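Local atomic coordinates of major capsid protein (Paramecium bursaria Chlorella virus 1, PDB entry 5TIP), a protein that self-assembles as trimers into the large icosahedral capsid of a chlorella virus, some 190 nm across, in which it is the major glycosylated shell protein. Residues A[228-233]-A[414-419]; A[248-253]-A[378-383]; A[253-258]-A[369-374]; A[259-264]-A[353-358]. One frame throughout, in Å; residues are numbered along the deposited sequence.

Interaction 1 of 4, residues A[228-233]-A[414-419]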
# COMPACT_ATOMS: atom_id res chain seq x y z
N GLU A 228 -14.02 -4.36 19.87
CA GLU A 228 -14.79 -3.41 19.08
C GLU A 228 -16.11 -4.04 18.67
O GLU A 228 -16.20 -5.26 18.48
CB GLU A 228 -14.00 -2.96 17.85
CG GLU A 228 -12.74 -2.19 18.19
CD GLU A 228 -11.99 -1.70 16.97
OE1 GLU A 228 -12.56 -1.77 15.85
OE2 GLU A 228 -10.83 -1.27 17.12
N GLN A 229 -17.13 -3.20 18.55
CA GLN A 229 -18.46 -3.64 18.17
C GLN A 229 -18.98 -2.76 17.05
O GLN A 229 -18.54 -1.62 16.87
CB GLN A 229 -19.44 -3.59 19.35
CG GLN A 229 -19.10 -4.51 20.49
CD GLN A 229 -20.05 -4.33 21.65
OE1 GLN A 229 -20.14 -3.25 22.23
NE2 GLN A 229 -20.79 -5.38 21.99
N LEU A 230 -19.93 -3.29 16.29
CA LEU A 230 -20.64 -2.53 15.28
C LEU A 230 -22.03 -2.20 15.78
O LEU A 230 -22.71 -3.04 16.38
CB LEU A 230 -20.73 -3.31 13.96
CG LEU A 230 -21.50 -2.59 12.85
CD1 LEU A 230 -20.70 -1.41 12.31
CD2 LEU A 230 -21.88 -3.55 11.74
N GLN A 231 -22.46 -0.96 15.55
CA GLN A 231 -23.81 -0.53 15.89
C GLN A 231 -24.53 -0.17 14.60
O GLN A 231 -23.99 0.56 13.76
CB GLN A 231 -23.79 0.66 16.85
CG GLN A 231 -23.12 0.37 18.18
CD GLN A 231 -23.18 1.54 19.13
OE1 GLN A 231 -24.24 1.91 19.63
NE2 GLN A 231 -22.03 2.15 19.39
N PHE A 232 -25.75 -0.68 14.46
CA PHE A 232 -26.58 -0.40 13.29
C PHE A 232 -28.02 -0.68 13.68
O PHE A 232 -28.36 -1.82 14.00
CB PHE A 232 -26.15 -1.25 12.10
CG PHE A 232 -27.03 -1.10 10.89
CD1 PHE A 232 -26.98 0.06 10.13
CD2 PHE A 232 -27.89 -2.11 10.52
CE1 PHE A 232 -27.79 0.20 9.02
CE2 PHE A 232 -28.70 -1.97 9.41
CZ PHE A 232 -28.65 -0.81 8.66
N THR A 233 -28.85 0.36 13.67
CA THR A 233 -30.24 0.25 14.11
C THR A 233 -31.22 0.10 12.96
O THR A 233 -32.43 0.19 13.18
CB THR A 233 -30.61 1.47 14.96
OG1 THR A 233 -30.54 2.65 14.15
CG2 THR A 233 -29.66 1.61 16.13
N ASN A 414 -28.01 4.17 5.58
CA ASN A 414 -27.42 3.25 6.55
C ASN A 414 -26.32 3.98 7.31
O ASN A 414 -25.35 4.43 6.71
CB ASN A 414 -26.85 2.01 5.86
CG ASN A 414 -27.88 1.30 5.01
OD1 ASN A 414 -28.73 0.57 5.53
ND2 ASN A 414 -27.81 1.49 3.70
N ILE A 415 -26.48 4.10 8.63
CA ILE A 415 -25.52 4.78 9.48
C ILE A 415 -24.90 3.74 10.41
O ILE A 415 -25.61 3.02 11.12
CB ILE A 415 -26.17 5.91 10.29
CG1 ILE A 415 -26.91 6.87 9.35
CG2 ILE A 415 -25.12 6.67 11.09
CD1 ILE A 415 -27.67 7.96 10.07
N TYR A 416 -23.57 3.66 10.39
CA TYR A 416 -22.83 2.69 11.19
C TYR A 416 -21.97 3.41 12.22
O TYR A 416 -21.51 4.54 12.00
CB TYR A 416 -21.94 1.80 10.31
CG TYR A 416 -22.72 1.00 9.29
CD1 TYR A 416 -23.34 -0.19 9.64
CD2 TYR A 416 -22.84 1.44 7.98
CE1 TYR A 416 -24.05 -0.92 8.72
CE2 TYR A 416 -23.55 0.72 7.05
CZ TYR A 416 -24.16 -0.46 7.42
OH TYR A 416 -24.87 -1.19 6.50
N ALA A 417 -21.76 2.75 13.36
CA ALA A 417 -20.90 3.26 14.41
C ALA A 417 -20.05 2.12 14.93
O ALA A 417 -20.57 1.03 15.21
CB ALA A 417 -21.71 3.89 15.55
N LYS A 418 -18.75 2.37 15.09
CA LYS A 418 -17.82 1.40 15.63
C LYS A 418 -17.43 1.87 17.02
O LYS A 418 -16.87 2.95 17.18
CB LYS A 418 -16.58 1.26 14.74
CG LYS A 418 -15.91 -0.10 14.82
CD LYS A 418 -16.85 -1.21 14.37
CE LYS A 418 -16.11 -2.36 13.71
NZ LYS A 418 -14.94 -2.82 14.51
N ASN A 419 -17.73 1.06 18.02
CA ASN A 419 -17.48 1.43 19.41
C ASN A 419 -16.57 0.40 20.06
O ASN A 419 -16.33 -0.69 19.53
CB ASN A 419 -18.79 1.55 20.19
CG ASN A 419 -19.50 0.22 20.35
OD1 ASN A 419 -20.30 -0.16 19.50
ND2 ASN A 419 -19.21 -0.48 21.44
O HOH W 1 -22.50 -1.66 20.73
O HOH W 2 -27.87 2.86 12.42

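Interaction 2 of 4, residues A[248-253]-A[378-383]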
# COMPACT_ATOMS: atom_id res chain seq x y z
N GLN A 248 -32.62 16.98 6.22
CA GLN A 248 -33.12 16.04 7.21
C GLN A 248 -32.30 16.14 8.49
O GLN A 248 -31.15 16.58 8.48
CB GLN A 248 -33.08 14.60 6.67
CG GLN A 248 -34.24 14.24 5.75
CD GLN A 248 -34.22 12.79 5.33
OE1 GLN A 248 -33.24 12.30 4.78
NE2 GLN A 248 -35.31 12.08 5.60
N ASN A 249 -32.91 15.71 9.59
CA ASN A 249 -32.25 15.58 10.88
C ASN A 249 -32.52 14.17 11.39
O ASN A 249 -33.63 13.87 11.85
CB ASN A 249 -32.73 16.63 11.88
CG ASN A 249 -32.38 18.04 11.47
OD1 ASN A 249 -31.28 18.30 10.97
ND2 ASN A 249 -33.30 18.97 11.68
N ILE A 250 -31.51 13.31 11.31
CA ILE A 250 -31.64 11.92 11.74
C ILE A 250 -31.14 11.83 13.17
O ILE A 250 -29.97 12.10 13.45
CB ILE A 250 -30.86 10.97 10.81
CG1 ILE A 250 -31.56 10.84 9.45
CG2 ILE A 250 -30.72 9.60 11.46
CD1 ILE A 250 -31.21 11.93 8.46
N ARG A 251 -32.03 11.44 14.08
CA ARG A 251 -31.67 11.26 15.48
C ARG A 251 -30.84 9.99 15.60
O ARG A 251 -31.35 8.89 15.36
CB ARG A 251 -32.93 11.19 16.34
CG ARG A 251 -32.70 11.05 17.84
CD ARG A 251 -32.15 12.32 18.45
NE ARG A 251 -32.00 12.22 19.90
CZ ARG A 251 -32.95 12.54 20.78
NH1 ARG A 251 -34.12 13.00 20.35
NH2 ARG A 251 -32.73 12.41 22.08
N LEU A 252 -29.57 10.12 15.97
CA LEU A 252 -28.71 8.96 16.10
C LEU A 252 -29.00 8.25 17.42
O LEU A 252 -29.30 8.89 18.43
CB LEU A 252 -27.23 9.37 16.04
CG LEU A 252 -26.75 10.10 14.78
CD1 LEU A 252 -25.27 10.43 14.87
CD2 LEU A 252 -27.04 9.27 13.54
N ASN A 253 -28.86 6.96 17.37
CA ASN A 253 -29.10 6.16 18.50
C ASN A 253 -27.95 5.19 18.72
O ASN A 253 -28.07 4.03 18.53
CB ASN A 253 -30.49 5.52 18.36
CG ASN A 253 -30.77 4.52 19.41
OD1 ASN A 253 -30.30 4.60 20.49
ND2 ASN A 253 -31.55 3.57 19.08
N LEU A 378 -27.56 13.89 13.06
CA LEU A 378 -26.87 14.08 11.79
C LEU A 378 -27.74 14.94 10.89
O LEU A 378 -28.76 14.48 10.38
CB LEU A 378 -26.56 12.74 11.14
CG LEU A 378 -25.87 12.80 9.77
CD1 LEU A 378 -24.49 13.42 9.88
CD2 LEU A 378 -25.80 11.42 9.14
N SER A 379 -27.34 16.20 10.71
CA SER A 379 -28.08 17.13 9.87
C SER A 379 -27.58 17.02 8.44
O SER A 379 -26.40 17.24 8.17
CB SER A 379 -27.93 18.56 10.39
OG SER A 379 -28.70 19.47 9.62
N LEU A 380 -28.49 16.68 7.52
CA LEU A 380 -28.14 16.42 6.13
C LEU A 380 -28.79 17.44 5.21
O LEU A 380 -29.86 17.98 5.52
CB LEU A 380 -28.57 15.01 5.71
CG LEU A 380 -27.96 13.83 6.48
CD1 LEU A 380 -28.57 12.53 6.01
CD2 LEU A 380 -26.45 13.81 6.32
N THR A 381 -28.13 17.70 4.09
CA THR A 381 -28.68 18.51 3.02
C THR A 381 -28.31 17.87 1.70
O THR A 381 -27.13 17.61 1.45
CB THR A 381 -28.17 19.96 3.08
OG1 THR A 381 -28.59 20.57 4.30
CG2 THR A 381 -28.71 20.77 1.91
N TYR A 382 -29.30 17.61 0.86
CA TYR A 382 -29.10 16.89 -0.39
C TYR A 382 -28.95 17.85 -1.55
O TYR A 382 -29.41 19.00 -1.52
CB TYR A 382 -30.27 15.93 -0.65
CG TYR A 382 -30.50 14.95 0.47
CD1 TYR A 382 -29.68 13.84 0.62
CD2 TYR A 382 -31.53 15.13 1.37
CE1 TYR A 382 -29.88 12.94 1.65
CE2 TYR A 382 -31.74 14.23 2.40
CZ TYR A 382 -30.92 13.14 2.53
OH TYR A 382 -31.12 12.24 3.55
N LYS A 383 -28.27 17.38 -2.60
CA LYS A 383 -28.17 18.13 -3.83
C LYS A 383 -29.52 18.16 -4.55
O LYS A 383 -30.42 17.37 -4.26
CB LYS A 383 -27.10 17.53 -4.74
CG LYS A 383 -25.72 17.44 -4.12
CD LYS A 383 -24.75 16.77 -5.07
CE LYS A 383 -23.38 16.60 -4.43
NZ LYS A 383 -22.45 15.86 -5.34

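Interaction 3 of 4, residues A[253-258]-A[369-374]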
# COMPACT_ATOMS: atom_id res chain seq x y z
N ASN A 253 -28.86 6.96 17.37
CA ASN A 253 -29.10 6.16 18.50
C ASN A 253 -27.95 5.19 18.72
O ASN A 253 -28.07 4.03 18.53
CB ASN A 253 -30.49 5.52 18.36
CG ASN A 253 -30.77 4.52 19.41
OD1 ASN A 253 -30.30 4.60 20.49
ND2 ASN A 253 -31.55 3.57 19.08
N PHE A 254 -26.83 5.74 19.12
CA PHE A 254 -25.61 5.00 19.39
C PHE A 254 -25.24 5.14 20.87
O PHE A 254 -25.76 6.00 21.58
CB PHE A 254 -24.46 5.50 18.51
CG PHE A 254 -24.74 5.36 17.03
CD1 PHE A 254 -25.30 4.21 16.52
CD2 PHE A 254 -24.45 6.41 16.17
CE1 PHE A 254 -25.56 4.09 15.17
CE2 PHE A 254 -24.71 6.29 14.82
CZ PHE A 254 -25.26 5.13 14.32
N ASN A 255 -24.34 4.27 21.32
CA ASN A 255 -23.86 4.29 22.69
C ASN A 255 -22.37 3.95 22.69
O ASN A 255 -21.78 3.67 21.65
CB ASN A 255 -24.64 3.31 23.58
CG ASN A 255 -26.10 3.69 23.72
OD1 ASN A 255 -26.98 3.01 23.19
ND2 ASN A 255 -26.37 4.78 24.43
N HIS A 256 -21.77 3.99 23.89
CA HIS A 256 -20.39 3.59 24.16
C HIS A 256 -19.39 4.53 23.50
O HIS A 256 -19.76 5.33 22.63
CB HIS A 256 -20.16 2.15 23.67
CG HIS A 256 -21.08 1.15 24.30
ND1 HIS A 256 -21.89 0.32 23.56
CD2 HIS A 256 -21.30 0.84 25.60
CE1 HIS A 256 -22.59 -0.45 24.38
NE2 HIS A 256 -22.25 -0.16 25.62
N PRO A 257 -18.12 4.50 23.91
CA PRO A 257 -17.09 5.28 23.21
C PRO A 257 -16.95 4.82 21.77
O PRO A 257 -16.57 3.68 21.49
CB PRO A 257 -15.82 5.01 24.03
CG PRO A 257 -16.32 4.67 25.38
CD PRO A 257 -17.60 3.91 25.16
N THR A 258 -17.24 5.73 20.84
CA THR A 258 -17.33 5.42 19.42
C THR A 258 -16.11 5.96 18.69
O THR A 258 -15.74 7.13 18.88
CB THR A 258 -18.61 5.99 18.81
OG1 THR A 258 -19.74 5.42 19.47
CG2 THR A 258 -18.69 5.70 17.33
N ASN A 369 -18.03 9.26 23.64
CA ASN A 369 -18.93 8.42 24.44
C ASN A 369 -20.36 8.85 24.14
O ASN A 369 -20.86 9.84 24.67
CB ASN A 369 -18.60 8.55 25.92
CG ASN A 369 -19.19 7.42 26.74
OD1 ASN A 369 -20.14 6.76 26.33
ND2 ASN A 369 -18.60 7.17 27.90
N PHE A 370 -21.03 8.08 23.27
CA PHE A 370 -22.43 8.35 22.94
C PHE A 370 -23.38 7.96 24.06
O PHE A 370 -24.56 8.33 24.00
CB PHE A 370 -22.82 7.62 21.66
CG PHE A 370 -22.44 8.36 20.41
CD1 PHE A 370 -21.14 8.32 19.93
CD2 PHE A 370 -23.39 9.09 19.71
CE1 PHE A 370 -20.80 9.00 18.78
CE2 PHE A 370 -23.04 9.77 18.56
CZ PHE A 370 -21.75 9.72 18.09
N SER A 371 -22.91 7.23 25.08
CA SER A 371 -23.76 6.92 26.22
C SER A 371 -23.99 8.13 27.12
O SER A 371 -24.90 8.10 27.96
CB SER A 371 -23.16 5.78 27.04
OG SER A 371 -23.04 4.59 26.27
N ARG A 372 -23.18 9.17 26.98
CA ARG A 372 -23.33 10.38 27.79
C ARG A 372 -23.91 11.55 27.00
O ARG A 372 -23.89 12.68 27.48
CB ARG A 372 -21.99 10.78 28.41
CG ARG A 372 -21.38 9.68 29.25
CD ARG A 372 -22.36 9.26 30.32
NE ARG A 372 -22.72 10.36 31.21
CZ ARG A 372 -23.82 10.37 31.97
NH1 ARG A 372 -24.66 9.35 31.93
NH2 ARG A 372 -24.08 11.41 32.75
N ILE A 373 -24.43 11.29 25.80
CA ILE A 373 -25.01 12.33 24.95
C ILE A 373 -26.49 12.04 24.82
O ILE A 373 -26.88 10.98 24.32
CB ILE A 373 -24.33 12.39 23.58
CG1 ILE A 373 -22.81 12.55 23.74
CG2 ILE A 373 -24.91 13.52 22.75
CD1 ILE A 373 -22.05 12.46 22.45
N ASP A 374 -27.32 12.99 25.26
CA ASP A 374 -28.76 12.80 25.19
C ASP A 374 -29.27 12.92 23.76
O ASP A 374 -30.10 12.11 23.32
CB ASP A 374 -29.47 13.81 26.09
CG ASP A 374 -29.31 13.49 27.56
OD1 ASP A 374 -29.08 12.30 27.89
OD2 ASP A 374 -29.41 14.42 28.39

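Interaction 4 of 4, residues A[259-264]-A[353-358]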
# COMPACT_ATOMS: atom_id res chain seq x y z
N LYS A 259 -15.50 5.12 17.85
CA LYS A 259 -14.31 5.54 17.09
C LYS A 259 -14.68 6.43 15.91
O LYS A 259 -14.01 7.44 15.68
CB LYS A 259 -13.55 4.31 16.60
CG LYS A 259 -13.31 3.25 17.65
CD LYS A 259 -12.64 2.03 17.05
CE LYS A 259 -11.29 2.38 16.45
NZ LYS A 259 -10.61 1.18 15.91
N TYR A 260 -15.71 6.06 15.16
CA TYR A 260 -16.06 6.80 13.96
C TYR A 260 -17.51 6.51 13.59
O TYR A 260 -18.11 5.55 14.07
CB TYR A 260 -15.12 6.45 12.79
CG TYR A 260 -15.09 4.97 12.44
CD1 TYR A 260 -16.02 4.43 11.56
CD2 TYR A 260 -14.14 4.13 12.99
CE1 TYR A 260 -15.99 3.08 11.24
CE2 TYR A 260 -14.10 2.78 12.67
CZ TYR A 260 -15.03 2.26 11.80
OH TYR A 260 -15.01 0.92 11.48
N LEU A 261 -18.05 7.36 12.73
CA LEU A 261 -19.34 7.14 12.09
C LEU A 261 -19.13 6.97 10.59
O LEU A 261 -18.37 7.72 9.97
CB LEU A 261 -20.31 8.29 12.35
CG LEU A 261 -20.65 8.62 13.81
CD1 LEU A 261 -21.67 9.75 13.86
CD2 LEU A 261 -21.18 7.38 14.52
N ALA A 262 -19.81 5.99 10.01
CA ALA A 262 -19.77 5.75 8.57
C ALA A 262 -21.19 5.57 8.06
O ALA A 262 -21.99 4.87 8.67
CB ALA A 262 -18.92 4.52 8.23
N TRP A 263 -21.50 6.21 6.93
CA TRP A 263 -22.85 6.13 6.40
C TRP A 263 -22.82 6.18 4.88
O TRP A 263 -21.83 6.56 4.27
CB TRP A 263 -23.75 7.24 6.98
CG TRP A 263 -23.41 8.64 6.55
CD1 TRP A 263 -24.00 9.35 5.55
CD2 TRP A 263 -22.42 9.49 7.12
NE1 TRP A 263 -23.44 10.60 5.46
CE2 TRP A 263 -22.46 10.71 6.42
CE3 TRP A 263 -21.49 9.35 8.16
CZ2 TRP A 263 -21.61 11.78 6.71
CZ3 TRP A 263 -20.65 10.41 8.45
CH2 TRP A 263 -20.72 11.60 7.73
N ASN A 264 -23.94 5.75 4.28
CA ASN A 264 -24.11 5.78 2.84
C ASN A 264 -25.59 5.92 2.51
O ASN A 264 -26.46 5.65 3.34
CB ASN A 264 -23.53 4.52 2.17
CG ASN A 264 -24.23 3.24 2.61
OD1 ASN A 264 -25.40 3.01 2.30
ND2 ASN A 264 -23.50 2.39 3.33
N TYR A 353 -16.90 10.12 9.40
CA TYR A 353 -16.42 11.10 10.36
C TYR A 353 -15.76 10.36 11.50
O TYR A 353 -16.42 9.57 12.19
CB TYR A 353 -17.54 12.00 10.88
CG TYR A 353 -17.01 13.09 11.78
CD1 TYR A 353 -16.38 14.21 11.26
CD2 TYR A 353 -17.13 12.99 13.17
CE1 TYR A 353 -15.88 15.20 12.08
CE2 TYR A 353 -16.63 13.98 13.99
CZ TYR A 353 -16.01 15.08 13.44
OH TYR A 353 -15.51 16.07 14.26
N SER A 354 -14.48 10.61 11.71
CA SER A 354 -13.68 9.88 12.69
C SER A 354 -13.50 10.72 13.95
O SER A 354 -13.13 11.90 13.87
CB SER A 354 -12.32 9.51 12.10
OG SER A 354 -11.53 8.83 13.07
N PHE A 355 -13.77 10.11 15.10
CA PHE A 355 -13.38 10.69 16.38
C PHE A 355 -11.99 10.25 16.80
O PHE A 355 -11.48 10.74 17.81
CB PHE A 355 -14.38 10.29 17.47
CG PHE A 355 -15.81 10.57 17.11
CD1 PHE A 355 -16.32 11.86 17.15
CD2 PHE A 355 -16.66 9.54 16.74
CE1 PHE A 355 -17.63 12.11 16.82
CE2 PHE A 355 -17.97 9.78 16.42
CZ PHE A 355 -18.46 11.07 16.45
N ALA A 356 -11.37 9.36 16.03
CA ALA A 356 -10.08 8.78 16.36
C ALA A 356 -9.03 9.26 15.37
O ALA A 356 -9.33 9.58 14.21
CB ALA A 356 -10.13 7.25 16.34
N LEU A 357 -7.78 9.29 15.83
CA LEU A 357 -6.67 9.65 14.95
C LEU A 357 -6.36 8.53 13.96
O LEU A 357 -5.98 8.80 12.82
CB LEU A 357 -5.43 9.99 15.77
CG LEU A 357 -5.56 11.19 16.71
CD1 LEU A 357 -4.41 11.21 17.70
CD2 LEU A 357 -5.61 12.49 15.92
N LYS A 358 -6.54 7.28 14.38
CA LYS A 358 -6.31 6.11 13.52
C LYS A 358 -7.49 5.16 13.68
O LYS A 358 -7.42 4.19 14.45
CB LYS A 358 -4.99 5.42 13.87
CG LYS A 358 -3.76 6.29 13.71
CD LYS A 358 -2.48 5.53 14.04
CE LYS A 358 -2.03 4.64 12.88
NZ LYS A 358 -2.86 3.41 12.72

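Interaction 1 of 4, residues A[228-233]-A[414-419]
Asn419 faces two glutamines with the two ends of its amide, CG standing between the backbone N and the carbonyl carbon (chi1 66°), from where the amide lies between them. Its ND2 gives a hydrogen bond to Gln229 OE1 (3.0 Å), which lies almost in the Asn419 amide plane and receives it on a lone pair. The two amides are nevertheless turned 70° apart. The other end, OD1, takes a weak bond from Gln231 NE2, whose amide stands perpendicular to that of Asn419; NE2 has a stronger partner in Asn255 O. A water donates to both Gln229 OE1 and Asn419 OD1. Beneath this polar row, strands 228-231 and 414-419 pair antiparallel in a sheet of the second of the two hexon-type domains, with Gln231 N to Ala417 O at 2.8 Å. On the Leu230 and Lys418 face, the lysine chain bends across the backbone, CD resting 3.0 Å from Gln229 O, and NZ forms a salt bridge with Glu228 OE1 (2.9 Å) on the anti lone pair. The same carboxylate also holds Lys259 and Arg362. At the far end the Phe232 and Tyr416 rings lie nearly parallel, planes 21° apart but slid so that they barely overlap, Phe232 CD1 meeting Tyr416 CE1 at 3.4 Å; Tyr416 OH bonds Asp110.

Interaction 2 of 4, residues A[248-253]-A[378-383]
Strand 248-251 pairs antiparallel with strand 378-382 in a mixed sheet of the second hexon-type domain, Gln248 opposite Leu380 and Ile250 opposite Leu378. Both are hydrogen-bonded pairs, with Leu380 N to Gln248 O at 2.8 Å and Ile250 N to Leu378 O at 3.1 Å. Between them Asn249 and Ser379 form the non-hydrogen-bonded pair, their side chains on the opposite face of the sheet. The Gln248 side chain runs extended beyond CG, and its amide meets the rim of the Tyr382 ring. Tyr382 OH donates to Gln248 OE1 at 2.5 Å, short enough that the exact value should be taken with caution; the acceptor lies in the ring plane while the amide is turned 51° to it. Gln248 NE2 in turn binds Thr237 O, so both ends of the amide are held. Next to this polar tip the face becomes apolar. Ile250 CD1 touches Leu380 CD1 at 3.7 Å, and farther along Leu252 CD2 approaches Leu378 CB at 4.2 Å. Leu413 and Ile415 of strand 412-426 pack against these side chains from the other sheet. One face lined with aliphatic groups and the other with Asn249 and Ser379 is typical of a beta-sandwich sheet, as in the jelly-roll domains of this capsid family.

Interaction 3 of 4, residues A[253-258]-A[369-374]
Two hydrogen bonds join residues 253-258 to 369-374, and one more within each segment braces them. His256 N points at Ser371 OG (2.8 Å, 165° at the hydrogen), and that hydroxyl is also bonded to the backbone O of the C-terminal residue, Asn436. Phe370 N donates to His256 O at 3.1 Å, while Thr258 OG1 donates to the same oxygen at 3.2 Å; the two arrive from opposite faces of the carbonyl plane, each well above it. Within the second segment, Asn369 OD1 accepts from Ser371 N in an Asx turn, which starts the bend of the loop just after strand 368-369. Aromatic contact comes next: the edge of Phe254 is directed at the face of Phe370 in a T-shaped pair, planes at 80° and centroids 6.0 Å apart. The Phe370 ring is met by Phe254 CB at CD2 and by Thr258 OG1 at CD1 (3.3 Å). Van der Waals contact is slighter: Pro257 and Asn369 lie side by side, pointing the same way, with Pro257 CD near Asn369 OD1. Gln13 of the second subunit packs on His256, Pro257 and Ser371. With donors on opposite faces of its plane, His256 O is gripped from both segments, and Ser371 OG links the 253-258 backbone to the C-terminus, while the ring pair is apolar.

Interaction 4 of 4, residues A[259-264]-A[353-358]
Leu261 and Tyr353 make the close part of this contact, a hydrogen-bonded antiparallel pair. Leu261 N reaches Tyr353 O at 2.8 Å and Tyr353 N returns to Leu261 O at 2.9 Å, both nearly straight. One residue along, Tyr260 CB sits on the backbone of Ser354, 3.7 Å from its CA, the backbones having drawn in to 4.1 Å between the CA atoms. Phe355 packs against the same strand: with CG anti to the carbonyl carbon (chi1 -52°), the ring starts beside Lys259 O, which CB and CD2 touch, and its CE2 meets Leu261 CG at 3.9 Å. The pairing belongs to the sheet in which strand 257-266 lies between strands 350-354 and 412-426, so Lys259, Ala262 and Asn264 are bonded on their other side to Lys418, Tyr416 and Asn414. Toward residue 358 the grip slackens as strand 350-354 gives way to a loop. The bond from Phe355 N to Lys259 O is short at 2.7 Å but bent to 139°, and Ser354 OG donates within its own segment to Ala356 O (2.6 Å). Beyond, Leu357 turns from strand 257-266 to pack on Phe25 of the second subunit and Ile38 of the third, and Lys358 is exposed to solvent.

Overall arrangement
All four contacts lie in the second hexon-type domain, and along the chain they nest: interaction 4 lies inside the loop closed by interaction 3, that inside interaction 2, and all within interaction 1. Interactions 1, 3 and 4 share one sheet, in which strand 257-266 neighbours strand 412-426; the centres of 1 and 4 are about 10 Å apart, those of 3 and 4 about 14 Å. Interaction 2 belongs to the other sheet, its centre about 17 Å from that of interaction 1, and Ile415 CD1 meets Ile250 CG2 at 3.7 Å where the sheets pack. Interactions 3 and 4 also touch the second subunit, so this part of the sheet also lies at a subunit boundary of the trimer.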